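Local coordinates for protein putative cyclohexadienyl dehydrogenase and ADH prephenate dehydrogenase (Rhizobium meliloti, PDB 4WJI) that probably catalyses the oxidative decarboxylation of prephenate to 4-hydroxyphenylpyruvate in tyrosine biosynthesis, and binds NADP and tyrosine, at residues I93-G98 with A159-F164; P120-A125 with K178-V183; A79-I84 with A109-K114. All coordinates share one frame; numbering follows the deposited sequence.

Contact 1. Residues I93-G98 with A159-F164. With NAP (NADP nicotinamide-adenine-dinucleotide phosphate), chain B.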
loop_
_atom_site.group_PDB
_atom_site.type_symbol
_atom_site.label_atom_id
_atom_site.label_comp_id
_atom_site.label_asym_id
_atom_site.label_seq_id
_atom_site.Cartn_x
_atom_site.Cartn_y
_atom_site.Cartn_z
ATOM N N ILE A 93 -28.170 -8.101 -23.441
ATOM C CA ILE A 93 -27.726 -7.271 -22.320
ATOM C C ILE A 93 -26.269 -6.893 -22.587
ATOM O O ILE A 93 -25.424 -7.751 -22.827
ATOM C CB ILE A 93 -27.830 -7.995 -20.970
ATOM C CG1 ILE A 93 -29.267 -8.416 -20.678
ATOM C CG2 ILE A 93 -27.318 -7.082 -19.856
ATOM C CD1 ILE A 93 -29.430 -9.339 -19.499
ATOM N N VAL A 94 -26.005 -5.581 -22.580
ATOM C CA VAL A 94 -24.670 -5.053 -22.728
ATOM C C VAL A 94 -24.228 -4.479 -21.406
ATOM O O VAL A 94 -24.941 -3.671 -20.804
ATOM C CB VAL A 94 -24.578 -3.952 -23.815
ATOM C CG1 VAL A 94 -23.170 -3.383 -23.891
ATOM C CG2 VAL A 94 -24.937 -4.514 -25.146
ATOM N N THR A 95 -23.058 -4.928 -20.923
ATOM C CA THR A 95 -22.507 -4.434 -19.661
ATOM C C THR A 95 -21.023 -4.131 -19.865
ATOM O O THR A 95 -20.424 -4.422 -20.888
ATOM C CB THR A 95 -22.731 -5.444 -18.489
ATOM O OG1 THR A 95 -22.414 -4.817 -17.246
ATOM C CG2 THR A 95 -21.895 -6.682 -18.654
ATOM N N ASP A 96 -20.472 -3.461 -18.905
ATOM C CA ASP A 96 -19.080 -3.149 -18.907
ATOM C C ASP A 96 -18.538 -3.302 -17.514
ATOM O O ASP A 96 -19.227 -3.679 -16.522
ATOM C CB ASP A 96 -18.862 -1.720 -19.417
ATOM C CG ASP A 96 -19.057 -0.689 -18.314
ATOM O OD1 ASP A 96 -20.145 -0.727 -17.717
ATOM O OD2 ASP A 96 -18.125 0.151 -18.004
ATOM N N VAL A 97 -17.262 -3.114 -17.412
ATOM C CA VAL A 97 -16.580 -3.231 -16.114
ATOM C C VAL A 97 -15.713 -1.994 -15.786
ATOM O O VAL A 97 -14.860 -2.051 -14.915
ATOM C CB VAL A 97 -15.704 -4.485 -16.110
ATOM C CG1 VAL A 97 -16.554 -5.739 -16.204
ATOM C CG2 VAL A 97 -14.650 -4.458 -17.212
ATOM N N GLY A 98 -15.874 -0.915 -16.531
ATOM C CA GLY A 98 -15.038 0.277 -16.405
ATOM C C GLY A 98 -14.952 0.895 -15.014
ATOM O O GLY A 98 -15.917 0.886 -14.223
ATOM N N ALA A 159 -31.600 -7.725 -12.774
ATOM C CA ALA A 159 -31.604 -8.923 -11.946
ATOM C C ALA A 159 -30.720 -10.023 -12.500
ATOM O O ALA A 159 -30.053 -10.713 -11.736
ATOM C CB ALA A 159 -33.030 -9.449 -11.782
ATOM N N ARG A 160 -30.706 -10.216 -13.816
ATOM C CA ARG A 160 -29.823 -11.242 -14.380
ATOM C C ARG A 160 -28.339 -10.908 -14.195
ATOM O O ARG A 160 -27.520 -11.800 -13.948
ATOM C CB ARG A 160 -30.107 -11.490 -15.857
ATOM C CG ARG A 160 -31.460 -12.142 -16.124
ATOM C CD ARG A 160 -31.676 -12.362 -17.608
ATOM N NE ARG A 160 -30.926 -13.525 -18.105
ATOM C CZ ARG A 160 -30.879 -13.882 -19.397
ATOM N NH1 ARG A 160 -31.430 -13.092 -20.311
ATOM N NH2 ARG A 160 -30.239 -14.991 -19.781
ATOM N N LEU A 161 -28.009 -9.637 -14.327
ATOM C CA LEU A 161 -26.618 -9.192 -14.106
ATOM C C LEU A 161 -26.247 -9.289 -12.622
ATOM O O LEU A 161 -25.130 -9.730 -12.278
ATOM C CB LEU A 161 -26.389 -7.814 -14.678
ATOM C CG LEU A 161 -24.931 -7.448 -14.834
ATOM C CD1 LEU A 161 -24.128 -8.375 -15.737
ATOM C CD2 LEU A 161 -24.804 -6.017 -15.323
ATOM N N ARG A 162 -27.174 -8.947 -11.733
ATOM C CA ARG A 162 -26.932 -9.139 -10.290
ATOM C C ARG A 162 -26.661 -10.620 -9.993
ATOM O O ARG A 162 -25.693 -10.954 -9.285
ATOM C CB ARG A 162 -28.106 -8.624 -9.450
ATOM C CG ARG A 162 -28.009 -8.946 -7.986
ATOM C CD ARG A 162 -29.193 -8.401 -7.205
ATOM N NE ARG A 162 -29.212 -6.952 -7.158
ATOM C CZ ARG A 162 -28.679 -6.210 -6.181
ATOM N NH1 ARG A 162 -28.099 -6.788 -5.129
ATOM N NH2 ARG A 162 -28.730 -4.882 -6.238
ATOM N N LEU A 163 -27.470 -11.516 -10.568
ATOM C CA LEU A 163 -27.290 -12.934 -10.305
ATOM C C LEU A 163 -25.918 -13.385 -10.848
ATOM O O LEU A 163 -25.223 -14.172 -10.215
ATOM C CB LEU A 163 -28.422 -13.758 -10.901
ATOM C CG LEU A 163 -28.208 -15.264 -10.910
ATOM C CD1 LEU A 163 -28.059 -15.830 -9.507
ATOM C CD2 LEU A 163 -29.345 -15.971 -11.606
ATOM N N PHE A 164 -25.540 -12.882 -12.010
ATOM C CA PHE A 164 -24.269 -13.254 -12.629
ATOM C C PHE A 164 -23.070 -12.912 -11.708
ATOM O O PHE A 164 -22.240 -13.767 -11.354
ATOM C CB PHE A 164 -24.154 -12.550 -13.965
ATOM C CG PHE A 164 -22.838 -12.832 -14.703
ATOM C CD1 PHE A 164 -22.634 -14.040 -15.355
ATOM C CD2 PHE A 164 -21.825 -11.919 -14.683
ATOM C CE1 PHE A 164 -21.466 -14.308 -16.071
ATOM C CE2 PHE A 164 -20.619 -12.195 -15.357
ATOM C CZ PHE A 164 -20.454 -13.379 -16.053
HETATM P PA NAP B . -5.940 -4.941 -19.539
HETATM O O1A NAP B . -5.524 -6.149 -18.792
HETATM O O2A NAP B . -4.944 -3.944 -20.028
HETATM O O5B NAP B . -6.779 -5.425 -20.819
HETATM C C5B NAP B . -7.135 -4.493 -21.833
HETATM C C4B NAP B . -8.040 -5.115 -22.895
HETATM O O4B NAP B . -8.585 -4.062 -23.682
HETATM C C3B NAP B . -7.282 -5.991 -23.877
HETATM O O3B NAP B . -8.139 -6.958 -24.460
HETATM C C2B NAP B . -6.902 -5.025 -24.968
HETATM O O2B NAP B . -6.767 -5.655 -26.211
HETATM C C1B NAP B . -8.115 -4.137 -25.016
HETATM N N9A NAP B . -7.938 -2.763 -25.563
HETATM C C8A NAP B . -7.044 -1.855 -25.207
HETATM N N7A NAP B . -7.173 -0.709 -25.826
HETATM C C5A NAP B . -8.235 -0.891 -26.660
HETATM C C6A NAP B . -8.871 -0.050 -27.596
HETATM N N6A NAP B . -8.445 1.210 -27.806
HETATM N N1A NAP B . -9.914 -0.540 -28.234
HETATM C C2A NAP B . -10.313 -1.778 -27.997
HETATM N N3A NAP B . -9.778 -2.643 -27.155
HETATM C C4A NAP B . -8.727 -2.165 -26.501
HETATM O O3 NAP B . -7.077 -4.146 -18.737
HETATM P PN NAP B . -8.060 -4.538 -17.541
HETATM O O1N NAP B . -7.285 -4.369 -16.334
HETATM O O2N NAP B . -8.733 -5.808 -17.808
HETATM O O5D NAP B . -9.109 -3.311 -17.578
HETATM C C5D NAP B . -10.243 -3.314 -18.409
HETATM C C4D NAP B . -11.302 -2.404 -17.791
HETATM O O4D NAP B . -11.547 -2.841 -16.470
HETATM C C3D NAP B . -10.875 -0.972 -17.672
HETATM O O3D NAP B . -11.960 -0.120 -17.998
HETATM C C2D NAP B . -10.481 -0.808 -16.223
HETATM O O2D NAP B . -10.682 0.521 -15.814
HETATM C C1D NAP B . -11.493 -1.754 -15.578
HETATM N N1N NAP B . -11.077 -2.358 -14.303
HETATM C C2N NAP B . -9.798 -2.665 -14.075
HETATM C C3N NAP B . -9.404 -3.226 -12.884
HETATM C C7N NAP B . -7.971 -3.569 -12.550
HETATM O O7N NAP B . -7.666 -3.732 -11.400
HETATM N N7N NAP B . -7.119 -3.678 -13.546
HETATM C C4N NAP B . -10.367 -3.476 -11.942
HETATM C C5N NAP B . -11.674 -3.174 -12.219
HETATM C C6N NAP B . -12.025 -2.581 -13.401
HETATM P P2B NAP B . -5.324 -5.913 -26.875
HETATM O O1X NAP B . -4.454 -6.475 -25.800
HETATM O O2X NAP B . -5.623 -6.895 -27.970
HETATM O O3X NAP B . -4.761 -4.600 -27.384
#

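Contact 2. Residues P120-A125 with K178-V183. With TYR (tyrosine), chain C; NAP (NADP nicotinamide-adenine-dinucleotide phosphate), chain B.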
loop_
_atom_site.group_PDB
_atom_site.type_symbol
_atom_site.label_atom_id
_atom_site.label_comp_id
_atom_site.label_asym_id
_atom_site.label_seq_id
_atom_site.Cartn_x
_atom_site.Cartn_y
_atom_site.Cartn_z
ATOM N N PRO A 120 -24.580 -0.942 -16.887
ATOM C CA PRO A 120 -23.167 -0.709 -16.592
ATOM C C PRO A 120 -22.757 -1.316 -15.254
ATOM O O PRO A 120 -23.528 -1.326 -14.352
ATOM C CB PRO A 120 -23.062 0.819 -16.543
ATOM C CG PRO A 120 -24.249 1.326 -17.270
ATOM C CD PRO A 120 -25.332 0.322 -16.968
ATOM N N GLY A 121 -21.536 -1.801 -15.159
ATOM C CA GLY A 121 -21.050 -2.437 -13.969
ATOM C C GLY A 121 -19.627 -1.987 -13.668
ATOM O O GLY A 121 -18.931 -1.346 -14.479
ATOM N N HIS A 122 -19.240 -2.292 -12.455
ATOM C CA HIS A 122 -17.863 -2.104 -12.009
ATOM C C HIS A 122 -17.489 -3.105 -10.915
ATOM O O HIS A 122 -17.899 -2.926 -9.814
ATOM C CB HIS A 122 -17.670 -0.672 -11.493
ATOM C CG HIS A 122 -16.270 -0.352 -11.082
ATOM N ND1 HIS A 122 -15.943 0.814 -10.431
ATOM C CD2 HIS A 122 -15.108 -1.017 -11.276
ATOM C CE1 HIS A 122 -14.645 0.834 -10.217
ATOM N NE2 HIS A 122 -14.113 -0.266 -10.708
ATOM N N PRO A 123 -16.685 -4.128 -11.222
ATOM C CA PRO A 123 -16.226 -4.995 -10.141
ATOM C C PRO A 123 -15.093 -4.300 -9.343
ATOM O O PRO A 123 -14.105 -3.846 -9.917
ATOM C CB PRO A 123 -15.722 -6.248 -10.872
ATOM C CG PRO A 123 -15.225 -5.695 -12.198
ATOM C CD PRO A 123 -16.165 -4.575 -12.528
ATOM N N ILE A 124 -15.245 -4.298 -8.011
ATOM C CA ILE A 124 -14.304 -3.616 -7.099
ATOM C C ILE A 124 -13.250 -4.629 -6.714
ATOM O O ILE A 124 -13.177 -5.081 -5.581
ATOM C CB ILE A 124 -15.038 -2.972 -5.932
ATOM C CG1 ILE A 124 -16.246 -2.166 -6.407
ATOM C CG2 ILE A 124 -14.086 -2.133 -5.125
ATOM C CD1 ILE A 124 -15.968 -1.058 -7.421
ATOM N N ALA A 125 -12.423 -5.004 -7.694
ATOM C CA ALA A 125 -11.499 -6.121 -7.531
ATOM C C ALA A 125 -10.451 -6.008 -8.626
ATOM O O ALA A 125 -10.771 -5.769 -9.780
ATOM C CB ALA A 125 -12.225 -7.461 -7.716
ATOM N N LYS A 178 -23.250 9.280 -11.094
ATOM C CA LYS A 178 -22.495 10.390 -10.524
ATOM C C LYS A 178 -22.030 10.076 -9.122
ATOM O O LYS A 178 -20.910 10.444 -8.755
ATOM C CB LYS A 178 -23.287 11.699 -10.552
ATOM C CG LYS A 178 -23.429 12.228 -11.975
ATOM C CD LYS A 178 -23.722 13.716 -12.044
ATOM C CE LYS A 178 -23.682 14.218 -13.490
ATOM N NZ LYS A 178 -24.556 13.454 -14.427
ATOM N N HIS A 179 -22.880 9.424 -8.324
ATOM C CA HIS A 179 -22.454 9.030 -6.979
ATOM C C HIS A 179 -21.323 8.011 -7.037
ATOM O O HIS A 179 -20.328 8.121 -6.295
ATOM C CB HIS A 179 -23.611 8.523 -6.152
ATOM C CG HIS A 179 -23.269 8.241 -4.727
ATOM N ND1 HIS A 179 -22.839 9.210 -3.853
ATOM C CD2 HIS A 179 -23.255 7.080 -4.036
ATOM C CE1 HIS A 179 -22.592 8.661 -2.677
ATOM N NE2 HIS A 179 -22.840 7.368 -2.763
ATOM N N HIS A 180 -21.438 7.022 -7.933
ATOM C CA HIS A 180 -20.320 6.085 -8.172
ATOM C C HIS A 180 -19.007 6.802 -8.408
ATOM O O HIS A 180 -17.978 6.462 -7.843
ATOM C CB HIS A 180 -20.626 5.134 -9.322
ATOM C CG HIS A 180 -19.426 4.356 -9.803
ATOM N ND1 HIS A 180 -18.455 4.907 -10.592
ATOM C CD2 HIS A 180 -19.039 3.079 -9.567
ATOM C CE1 HIS A 180 -17.514 3.997 -10.833
ATOM N NE2 HIS A 180 -17.839 2.886 -10.208
ATOM N N ASP A 181 -19.022 7.784 -9.297
ATOM C CA ASP A 181 -17.832 8.470 -9.689
ATOM C C ASP A 181 -17.212 9.298 -8.533
ATOM O O ASP A 181 -15.982 9.369 -8.421
ATOM C CB ASP A 181 -18.065 9.295 -10.965
ATOM C CG ASP A 181 -18.262 8.401 -12.243
ATOM O OD1 ASP A 181 -18.029 7.157 -12.193
ATOM O OD2 ASP A 181 -18.650 8.973 -13.310
ATOM N N LYS A 182 -18.060 9.807 -7.626
ATOM C CA LYS A 182 -17.554 10.503 -6.433
ATOM C C LYS A 182 -16.914 9.495 -5.466
ATOM O O LYS A 182 -15.805 9.723 -4.931
ATOM C CB LYS A 182 -18.669 11.247 -5.716
ATOM C CG LYS A 182 -18.210 12.168 -4.611
ATOM N N VAL A 183 -17.625 8.408 -5.193
ATOM C CA VAL A 183 -17.138 7.366 -4.288
ATOM C C VAL A 183 -15.796 6.810 -4.805
ATOM O O VAL A 183 -14.793 6.712 -4.060
ATOM C CB VAL A 183 -18.164 6.239 -4.108
ATOM C CG1 VAL A 183 -17.585 5.090 -3.283
ATOM C CG2 VAL A 183 -19.432 6.744 -3.397
HETATM N N TYR C . -5.931 -2.743 -9.412
HETATM C CA TYR C . -6.185 -2.337 -8.004
HETATM C C TYR C . -5.251 -3.080 -7.088
HETATM O O TYR C . -4.430 -3.836 -7.600
HETATM C CB TYR C . -7.645 -2.592 -7.609
HETATM C CG TYR C . -8.681 -1.873 -8.465
HETATM C CD1 TYR C . -8.357 -0.792 -9.286
HETATM C CD2 TYR C . -9.984 -2.297 -8.452
HETATM C CE1 TYR C . -9.318 -0.162 -10.059
HETATM C CE2 TYR C . -10.965 -1.671 -9.180
HETATM C CZ TYR C . -10.647 -0.623 -10.002
HETATM O OH TYR C . -11.598 -0.027 -10.789
HETATM O OXT TYR C . -5.357 -2.897 -5.852
HETATM P PA NAP B . -5.940 -4.941 -19.539
HETATM O O1A NAP B . -5.524 -6.149 -18.792
HETATM O O2A NAP B . -4.944 -3.944 -20.028
HETATM O O5B NAP B . -6.779 -5.425 -20.819
HETATM C C5B NAP B . -7.135 -4.493 -21.833
HETATM C C4B NAP B . -8.040 -5.115 -22.895
HETATM O O4B NAP B . -8.585 -4.062 -23.682
HETATM C C3B NAP B . -7.282 -5.991 -23.877
HETATM O O3B NAP B . -8.139 -6.958 -24.460
HETATM C C2B NAP B . -6.902 -5.025 -24.968
HETATM O O2B NAP B . -6.767 -5.655 -26.211
HETATM C C1B NAP B . -8.115 -4.137 -25.016
HETATM N N9A NAP B . -7.938 -2.763 -25.563
HETATM C C8A NAP B . -7.044 -1.855 -25.207
HETATM N N7A NAP B . -7.173 -0.709 -25.826
HETATM C C5A NAP B . -8.235 -0.891 -26.660
HETATM C C6A NAP B . -8.871 -0.050 -27.596
HETATM N N6A NAP B . -8.445 1.210 -27.806
HETATM N N1A NAP B . -9.914 -0.540 -28.234
HETATM C C2A NAP B . -10.313 -1.778 -27.997
HETATM N N3A NAP B . -9.778 -2.643 -27.155
HETATM C C4A NAP B . -8.727 -2.165 -26.501
HETATM O O3 NAP B . -7.077 -4.146 -18.737
HETATM P PN NAP B . -8.060 -4.538 -17.541
HETATM O O1N NAP B . -7.285 -4.369 -16.334
HETATM O O2N NAP B . -8.733 -5.808 -17.808
HETATM O O5D NAP B . -9.109 -3.311 -17.578
HETATM C C5D NAP B . -10.243 -3.314 -18.409
HETATM C C4D NAP B . -11.302 -2.404 -17.791
HETATM O O4D NAP B . -11.547 -2.841 -16.470
HETATM C C3D NAP B . -10.875 -0.972 -17.672
HETATM O O3D NAP B . -11.960 -0.120 -17.998
HETATM C C2D NAP B . -10.481 -0.808 -16.223
HETATM O O2D NAP B . -10.682 0.521 -15.814
HETATM C C1D NAP B . -11.493 -1.754 -15.578
HETATM N N1N NAP B . -11.077 -2.358 -14.303
HETATM C C2N NAP B . -9.798 -2.665 -14.075
HETATM C C3N NAP B . -9.404 -3.226 -12.884
HETATM C C7N NAP B . -7.971 -3.569 -12.550
HETATM O O7N NAP B . -7.666 -3.732 -11.400
HETATM N N7N NAP B . -7.119 -3.678 -13.546
HETATM C C4N NAP B . -10.367 -3.476 -11.942
HETATM C C5N NAP B . -11.674 -3.174 -12.219
HETATM C C6N NAP B . -12.025 -2.581 -13.401
HETATM P P2B NAP B . -5.324 -5.913 -26.875
HETATM O O1X NAP B . -4.454 -6.475 -25.800
HETATM O O2X NAP B . -5.623 -6.895 -27.970
HETATM O O3X NAP B . -4.761 -4.600 -27.384
#

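Contact 3. Residues A79-I84 with A109-K114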
loop_
_atom_site.group_PDB
_atom_site.type_symbol
_atom_site.label_atom_id
_atom_site.label_comp_id
_atom_site.label_asym_id
_atom_site.label_seq_id
_atom_site.Cartn_x
_atom_site.Cartn_y
_atom_site.Cartn_z
ATOM N N ALA A 79 -16.078 3.716 -28.884
ATOM C CA ALA A 79 -15.722 3.077 -30.139
ATOM C C ALA A 79 -16.259 1.639 -30.186
ATOM O O ALA A 79 -16.710 1.170 -31.216
ATOM C CB ALA A 79 -14.237 3.103 -30.326
ATOM N N VAL A 80 -16.179 0.934 -29.060
ATOM C CA VAL A 80 -16.766 -0.407 -29.010
ATOM C C VAL A 80 -18.274 -0.385 -29.240
ATOM O O VAL A 80 -18.799 -1.178 -30.018
ATOM C CB VAL A 80 -16.450 -1.127 -27.664
ATOM C CG1 VAL A 80 -17.230 -2.413 -27.568
ATOM C CG2 VAL A 80 -14.968 -1.416 -27.534
ATOM N N ALA A 81 -18.978 0.513 -28.564
ATOM C CA ALA A 81 -20.429 0.608 -28.683
ATOM C C ALA A 81 -20.784 0.909 -30.163
ATOM O O ALA A 81 -21.705 0.319 -30.694
ATOM C CB ALA A 81 -20.959 1.705 -27.759
ATOM N N ALA A 82 -20.058 1.810 -30.805
ATOM C CA ALA A 82 -20.354 2.157 -32.172
ATOM C C ALA A 82 -20.166 0.941 -33.085
ATOM O O ALA A 82 -20.942 0.747 -34.025
ATOM C CB ALA A 82 -19.471 3.301 -32.607
ATOM N N GLU A 83 -19.135 0.125 -32.838
ATOM C CA GLU A 83 -18.848 -1.016 -33.737
ATOM C C GLU A 83 -19.880 -2.118 -33.563
ATOM O O GLU A 83 -20.277 -2.785 -34.516
ATOM C CB GLU A 83 -17.448 -1.587 -33.446
ATOM C CG GLU A 83 -16.983 -2.696 -34.393
ATOM C CD GLU A 83 -16.800 -2.226 -35.858
ATOM O OE1 GLU A 83 -16.896 -1.001 -36.149
ATOM O OE2 GLU A 83 -16.552 -3.088 -36.747
ATOM N N ILE A 84 -20.365 -2.321 -32.344
ATOM C CA ILE A 84 -21.271 -3.478 -32.108
ATOM C C ILE A 84 -22.765 -3.173 -32.287
ATOM O O ILE A 84 -23.574 -4.063 -32.418
ATOM C CB ILE A 84 -21.040 -4.088 -30.692
ATOM C CG1 ILE A 84 -21.472 -3.138 -29.531
ATOM C CG2 ILE A 84 -19.613 -4.560 -30.552
ATOM C CD1 ILE A 84 -21.350 -3.727 -28.138
ATOM N N ALA A 109 -24.212 4.932 -24.590
ATOM C CA ALA A 109 -25.653 4.923 -24.770
ATOM C C ALA A 109 -26.145 5.544 -26.085
ATOM O O ALA A 109 -27.091 4.996 -26.687
ATOM C CB ALA A 109 -26.345 5.569 -23.564
ATOM N N PRO A 110 -25.509 6.614 -26.593
ATOM C CA PRO A 110 -26.020 7.158 -27.847
ATOM C C PRO A 110 -25.938 6.218 -29.044
ATOM O O PRO A 110 -26.643 6.414 -30.039
ATOM C CB PRO A 110 -25.115 8.382 -28.086
ATOM C CG PRO A 110 -24.656 8.760 -26.742
ATOM C CD PRO A 110 -24.467 7.474 -26.018
ATOM N N HIS A 111 -25.094 5.207 -28.962
ATOM C CA HIS A 111 -24.925 4.247 -30.058
ATOM C C HIS A 111 -25.818 3.048 -29.930
ATOM O O HIS A 111 -26.126 2.408 -30.922
ATOM C CB HIS A 111 -23.497 3.742 -30.112
ATOM C CG HIS A 111 -22.497 4.794 -30.402
ATOM N ND1 HIS A 111 -22.404 5.406 -31.626
ATOM C CD2 HIS A 111 -21.561 5.367 -29.611
ATOM C CE1 HIS A 111 -21.430 6.299 -31.585
ATOM N NE2 HIS A 111 -20.904 6.292 -30.373
ATOM N N LEU A 112 -26.209 2.703 -28.699
ATOM C CA LEU A 112 -26.870 1.435 -28.493
ATOM C C LEU A 112 -28.367 1.545 -28.851
ATOM O O LEU A 112 -29.043 2.553 -28.529
ATOM C CB LEU A 112 -26.704 0.983 -27.043
ATOM C CG LEU A 112 -25.286 0.643 -26.577
ATOM C CD1 LEU A 112 -25.296 0.330 -25.090
ATOM C CD2 LEU A 112 -24.616 -0.495 -27.371
ATOM N N PRO A 113 -28.900 0.530 -29.533
ATOM C CA PRO A 113 -30.326 0.599 -29.921
ATOM C C PRO A 113 -31.329 0.467 -28.740
ATOM O O PRO A 113 -30.973 -0.055 -27.691
ATOM C CB PRO A 113 -30.492 -0.568 -30.884
ATOM C CG PRO A 113 -29.343 -1.489 -30.640
ATOM C CD PRO A 113 -28.227 -0.699 -29.976
ATOM N N LYS A 114 -32.579 0.906 -28.952
ATOM C CA LYS A 114 -33.638 0.868 -27.925
ATOM C C LYS A 114 -33.969 -0.555 -27.487
ATOM O O LYS A 114 -34.497 -0.758 -26.396
ATOM C CB LYS A 114 -34.954 1.488 -28.474
#

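Contact 1. Residues I93-G98 with A159-F164
Thr95 and Leu161 meet tip to tip between strand 93-96 and helix 155-167, and the evidence is of van der Waals contact. Leu161 CD2 comes to 3.3 Å from Thr95 OG1, while the other methyl, CD1, lies 4.0 Å from Thr95 CG2, so both branches of the leucine bear on the threonine. The torsion of Thr95 sets OG1 opposite the backbone N (chi1 -169°). There the hydroxyl hydrogen-bonds to the carbonyl O of Val119 on the adjacent strand, which satisfies a polar atom buried under a methyl. From the preceding residue of the helix, the aliphatic part of Arg160 lies beside Ile93, with Arg160 CD 4.2 Å from Ile93 CD1. The guanidinium runs on past the isoleucine, and its NH2 bonds to the backbone O of Gln3. Leu161 also touches Val119, and Phe164 reaches Ile19 and Ile23 of helix 14-26, so both helices lie on one face of the sheet.

Polar bonds shape the end of the strand. Gly98 N donates to Asp96 OD2 at 2.9 Å (angle 145°), an Asx turn in which the amide comes from above the carboxylate, 60° out of its plane. Lys101 makes a salt bridge to the same oxygen.

The same turn borders the cofactor: Val97 O is 3.3 Å from NADP C6N, and Gly98 CA is 3.5 Å from the ribose O3D. A helix layered on parallel strands whose C-terminal turns receive the dinucleotide is the arrangement of a Rossmann-type nucleotide-binding domain.

Contact 2. Residues P120-A125 with K178-V183
His122 and His180 join at the tyrosine pocket, where the end of strand 117-123 in the Rossmann-type domain faces helix 177-203. The evidence is a chain of side-chain hydrogen bonds running from the ligand through two imidazoles to a carboxylate. His122 NE2 is 2.5 Å from OH of the bound tyrosine, a short bond made at the ring edge. Across the same ring, His122 ND1 lies 2.8 Å from His180 NE2, nearly straight at 163°. Each imidazole meets the other near its own plane, rim to rim, with the centroids 5.0 Å apart and the planes turned by 59°. With both nitrogens of His122 engaged, the ring is fixed in rotation, and Ile124 CD1 rests 3.5 Å above the centre of one face. His122 CG stands anti to the backbone N (chi1 -177°), which carries the ring off the strand and between ligand and helix.

The second shell positions the first. His180 ND1 donates to Asp181 OD1 at 2.8 Å on the anti side of the carboxylate, the acceptor lying close to the imidazole plane. Asp181 in turn accepts from the backbone N atoms of Lys101 and Gly102, so the chain of bonds ends on a carboxylate held by two backbone amides. Nearby on the helix, His179 NE2 bonds to Glu212 of the second subunit, placing this stretch at the dimer interface. Tyrosine resembles the aromatic product, so its hydroxyl probably lies where the ring hydroxyl of prephenate would bind. The cofactor approaches from the strand's end, where Ala125 O lies 3.2 Å from C4N of the nicotinamide, the carbon that exchanges hydride.

Contact 3. Residues A79-I84 with A109-K114
Ala82 sets its methyl over one face of the His111 imidazole, a CH-pi contact in which CB lies 3.8 Å from the ring centroid and 13° off the ring normal. Ala82 CB is 3.7 Å from His111 CE1, and Ala82 CA lies 3.8 Å from His111 CG, so the ring lies flat along the backbone of helix 77-84. Ala81 fills the adjoining place: its CB is 4.0 Å from His111 CB, and it meets Leu112 CD2 at 4.3 Å.

The torsion of His111 makes this possible, since CG is turned opposite the carbonyl carbon (chi1 -63°) and the ring is laid on the helix. Around it the chain turns sharply, with Leu112 N bonded to Ala109 O at 3.2 Å. Further out, Leu112 touches Leu88, while Val80 and Ile84 rest on Ile10 of strand 4-10, tying the helix to the sheet. A magnesium ion lies about 5 Å from the His111 side chain.

Were His111 replaced by an alanine, the Ala82 methyl would probably lose the ring it lies over, and a gap would be likely to open between loop and helix.

The small side chains of Ala81 and Ala82 let the 109-114 loop come close, the nearest CA atoms, those of Ala82 and His111, being 5.5 Å apart. With no polar bond between the two segments, the pairing rests on dispersion and CH-pi attraction.

In the fold
Contacts 1 and 2 sit side by side, their centres about 13 Å apart, because strands 93-96 and 117-123 are neighbours in one sheet. Asp96 OD1 lies 3.1 Å from Gly121 N, probably a hydrogen bond, and Gly98 O is 3.4 Å from His122 CG, so the turn ending strand 93-96 flanks the histidine that binds tyrosine. Both contacts touch NADP. Contact 3 lies farther out, its centre about 16 Å from that of contact 1 and about 21 Å from that of contact 2, and touches neither. Only partly buried and about 21 Å from the chain's centre, it packs the domain's periphery; its Ala82 side chain is about 11 Å from NADP.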